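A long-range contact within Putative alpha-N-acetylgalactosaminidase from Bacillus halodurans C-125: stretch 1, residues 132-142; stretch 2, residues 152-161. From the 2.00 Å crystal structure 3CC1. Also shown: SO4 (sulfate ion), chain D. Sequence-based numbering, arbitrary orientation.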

# COMPACT_ATOMS: atom_id res chain seq x y z
N SER A 132 28.12 40.14 -16.10
CA SER A 132 28.87 39.01 -16.60
C SER A 132 29.50 39.40 -17.91
O SER A 132 29.36 40.52 -18.35
CB SER A 132 27.91 37.83 -16.83
OG SER A 132 28.59 36.71 -17.31
N THR A 133 30.15 38.46 -18.55
CA THR A 133 30.60 38.65 -19.90
C THR A 133 29.88 37.67 -20.82
O THR A 133 30.30 37.41 -21.94
CB THR A 133 32.13 38.45 -19.98
OG1 THR A 133 32.46 37.09 -19.68
CG2 THR A 133 32.84 39.40 -18.98
N LYS A 134 28.77 37.12 -20.36
CA LYS A 134 28.13 36.05 -21.10
C LYS A 134 26.70 36.41 -21.45
O LYS A 134 26.17 37.38 -20.98
CB LYS A 134 28.17 34.75 -20.26
CG LYS A 134 29.60 34.37 -19.82
CD LYS A 134 30.43 33.92 -20.99
CE LYS A 134 31.83 33.54 -20.56
NZ LYS A 134 32.66 33.21 -21.75
N THR A 135 26.10 35.58 -22.29
CA THR A 135 24.72 35.72 -22.68
C THR A 135 23.88 34.51 -22.28
O THR A 135 24.41 33.47 -21.90
CB THR A 135 24.58 35.81 -24.18
OG1 THR A 135 25.03 34.57 -24.77
CG2 THR A 135 25.38 36.97 -24.74
N ALA A 136 22.57 34.66 -22.44
CA ALA A 136 21.63 33.63 -22.05
C ALA A 136 21.95 32.31 -22.70
O ALA A 136 21.87 31.26 -22.07
CB ALA A 136 20.17 34.05 -22.36
N ARG A 137 22.31 32.34 -23.97
CA ARG A 137 22.60 31.09 -24.68
C ARG A 137 23.81 30.39 -24.13
O ARG A 137 23.94 29.18 -24.26
CB ARG A 137 22.79 31.33 -26.17
CG ARG A 137 21.52 31.78 -26.83
CD ARG A 137 21.70 31.99 -28.33
NE ARG A 137 20.43 32.41 -28.90
CZ ARG A 137 20.20 32.52 -30.19
NH1 ARG A 137 21.17 32.24 -31.05
NH2 ARG A 137 19.01 32.90 -30.62
N GLU A 138 24.70 31.15 -23.51
CA GLU A 138 25.95 30.59 -23.01
C GLU A 138 25.83 29.98 -21.63
O GLU A 138 26.74 29.32 -21.17
CB GLU A 138 27.04 31.66 -23.01
CG GLU A 138 27.36 32.11 -24.41
CD GLU A 138 28.38 33.26 -24.47
OE1 GLU A 138 28.22 34.29 -23.79
OE2 GLU A 138 29.35 33.12 -25.23
N ILE A 139 24.70 30.23 -20.98
CA ILE A 139 24.48 29.75 -19.63
C ILE A 139 23.27 28.82 -19.51
O ILE A 139 23.15 28.15 -18.51
CB ILE A 139 24.41 30.89 -18.56
CG1 ILE A 139 23.14 31.75 -18.71
CG2 ILE A 139 25.68 31.74 -18.61
CD1 ILE A 139 22.71 32.55 -17.37
N ALA A 140 22.40 28.77 -20.52
CA ALA A 140 21.19 27.96 -20.46
C ALA A 140 21.50 26.49 -20.68
O ALA A 140 22.46 26.11 -21.35
CB ALA A 140 20.10 28.43 -21.46
N HIS A 141 20.70 25.68 -20.05
CA HIS A 141 20.76 24.25 -20.22
C HIS A 141 19.44 23.86 -20.88
O HIS A 141 18.47 23.62 -20.21
CB HIS A 141 20.86 23.63 -18.84
CG HIS A 141 21.37 22.23 -18.85
ND1 HIS A 141 21.33 21.42 -17.74
CD2 HIS A 141 21.90 21.49 -19.85
CE1 HIS A 141 21.81 20.23 -18.06
NE2 HIS A 141 22.17 20.24 -19.33
N THR A 142 19.41 23.87 -22.22
CA THR A 142 18.15 23.79 -22.93
C THR A 142 17.50 22.39 -22.88
O THR A 142 16.34 22.23 -23.22
CB THR A 142 18.28 24.28 -24.39
OG1 THR A 142 19.27 23.51 -25.03
CG2 THR A 142 18.68 25.75 -24.42
N MSE A 152 10.55 28.63 -19.03
CA MSE A 152 11.99 28.68 -18.75
C MSE A 152 12.79 27.50 -19.34
O MSE A 152 12.25 26.45 -19.69
CB MSE A 152 12.26 28.68 -17.23
CG MSE A 152 11.27 29.45 -16.33
SE MSE A 152 11.27 31.34 -16.67
CE MSE A 152 12.66 31.92 -15.41
N TYR A 153 14.10 27.71 -19.40
CA TYR A 153 15.08 26.63 -19.46
C TYR A 153 15.85 26.69 -18.14
O TYR A 153 15.92 27.74 -17.49
CB TYR A 153 16.09 26.82 -20.60
CG TYR A 153 15.52 26.61 -21.99
CD1 TYR A 153 14.96 25.41 -22.35
CD2 TYR A 153 15.59 27.62 -22.94
CE1 TYR A 153 14.48 25.21 -23.64
CE2 TYR A 153 15.11 27.44 -24.22
CZ TYR A 153 14.56 26.24 -24.57
OH TYR A 153 14.06 26.07 -25.83
N GLY A 154 16.39 25.55 -17.74
CA GLY A 154 17.37 25.50 -16.69
C GLY A 154 18.60 26.34 -16.97
O GLY A 154 19.00 26.53 -18.11
N VAL A 155 19.18 26.82 -15.89
CA VAL A 155 20.48 27.44 -15.92
C VAL A 155 21.51 26.35 -15.58
O VAL A 155 21.35 25.59 -14.61
CB VAL A 155 20.56 28.61 -14.93
CG1 VAL A 155 21.99 29.13 -14.80
CG2 VAL A 155 19.63 29.75 -15.37
N ASP A 156 22.54 26.27 -16.39
CA ASP A 156 23.59 25.28 -16.24
C ASP A 156 24.65 25.74 -15.23
O ASP A 156 25.45 26.63 -15.51
CB ASP A 156 24.22 25.03 -17.59
CG ASP A 156 25.26 23.93 -17.58
OD1 ASP A 156 25.79 23.53 -16.51
OD2 ASP A 156 25.55 23.49 -18.70
N PRO A 157 24.68 25.10 -14.06
CA PRO A 157 25.55 25.57 -12.99
C PRO A 157 27.01 25.33 -13.28
O PRO A 157 27.84 25.78 -12.50
CB PRO A 157 25.11 24.75 -11.78
CG PRO A 157 24.30 23.65 -12.30
CD PRO A 157 23.75 24.06 -13.61
N THR A 158 27.33 24.66 -14.39
CA THR A 158 28.73 24.41 -14.72
C THR A 158 29.29 25.55 -15.54
O THR A 158 30.47 25.56 -15.83
CB THR A 158 28.97 23.10 -15.50
OG1 THR A 158 28.41 23.18 -16.81
CG2 THR A 158 28.37 21.88 -14.75
N LYS A 159 28.46 26.53 -15.89
CA LYS A 159 28.84 27.57 -16.83
C LYS A 159 29.19 28.88 -16.18
O LYS A 159 28.53 29.35 -15.27
CB LYS A 159 27.74 27.85 -17.83
CG LYS A 159 27.40 26.70 -18.69
CD LYS A 159 28.50 26.38 -19.65
CE LYS A 159 27.96 25.47 -20.71
NZ LYS A 159 29.05 24.70 -21.37
N GLU A 160 30.23 29.49 -16.71
CA GLU A 160 30.57 30.84 -16.35
C GLU A 160 29.43 31.74 -16.74
O GLU A 160 28.91 31.66 -17.87
CB GLU A 160 31.87 31.30 -17.03
CG GLU A 160 32.14 32.74 -16.82
CD GLU A 160 33.55 33.14 -17.27
OE1 GLU A 160 34.18 32.44 -18.11
OE2 GLU A 160 34.03 34.18 -16.76
N GLY A 161 29.02 32.55 -15.76
CA GLY A 161 27.91 33.51 -15.93
C GLY A 161 26.59 33.08 -15.34
O GLY A 161 25.65 33.88 -15.24
S SO4 D . 30.02 33.74 -12.53
O1 SO4 D . 30.16 33.66 -11.08
O2 SO4 D . 30.30 32.49 -13.22
O3 SO4 D . 30.96 34.71 -13.05
O4 SO4 D . 28.68 34.21 -12.91
O HOH W 1 32.20 36.32 -16.97
O HOH W 2 35.59 33.72 -20.39
O HOH W 3 29.07 30.43 -20.12
O HOH W 4 24.39 23.85 -21.07
O HOH W 5 19.87 23.18 -15.17

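The most unusual feature of this contact is Gly-161, a residue whose place leaves no room for a side chain. An ideal CB built on it would lie 3.0 Å from CB of Lys-134, 3.1 Å from OG of Ser-132 and 3.1 Å from CG2 of Ile-139, and at its phi/psi of 101/-11° it would also be jammed against the carbonyl oxygen of Glu-160. Glycine satisfies both demands, and its bare backbone lets Ser-132 OG come within 3.6 Å of Gly-161 CA. The same OG accepts a weak hydrogen bond from Lys-134 N (3.1 Å), so a small polar side chain serves well here. Gly-161 also stands at the N-cap position of a helix, and its N donates a nearly straight hydrogen bond to O2 of a sulfate ion (2.8 Å), probably acquired from the crystallisation liquor.

Two backbone hydrogen bonds join the stretches in an antiparallel arrangement. His-141 N donates to Gly-154 O (2.7 Å) and Asp-156 N donates to Ile-139 O (2.9 Å), both nearly linear. They flank the non-hydrogen-bonded pair Ala-140 and Val-155, whose CA atoms are 4.6 Å apart while their side chains diverge. Ala-140 CA adds a CA-H...O contact to Gly-154 O at 3.5 Å.

Ile-139, buried, loses more area to the other stretch than any other residue here. Its branched, apolar side chain can touch several neighbours: CD1 lies 4.3 Å from Val-155 CG1, and CG2 packs 3.3 Å from Glu-160 O.

At the other end, Thr-142 sets its methyl CG2 over a face of the Tyr-153 ring, 3.9 Å from the centroid and 9° off the normal, a CH-pi contact that uses the apolar arm of threonine. Asp-156 OD2 lies over one face of the His-141 ring. The other carboxylate oxygen of Asp-156, OD1, accepts hydrogen bonds from Thr-158 N (2.9 Å) and Thr-158 OG1 (2.7 Å), bracing the type I turn from Asp-156 to Lys-159, which Lys-159 N closes by donating to Asp-156 O (3.0 Å).

Around the exposed Glu-160, water does much of the joining. Lys-134 NZ and Glu-160 OE1 are 4.0 Å apart, too far for a salt bridge, but water 2 links them, its bond to NZ being weak. Water 1 connects Thr-133 OG1 with Glu-160 OE2, and water 3 donates to both Glu-138 O and Glu-160 O. Lysine suits its place because its methylenes pack along Glu-160, with Lys-134 CG 3.4 Å from Glu-160 O and Lys-134 CE 3.6 Å from Glu-160 OE1, while its charged tip stays near an opposite charge and water.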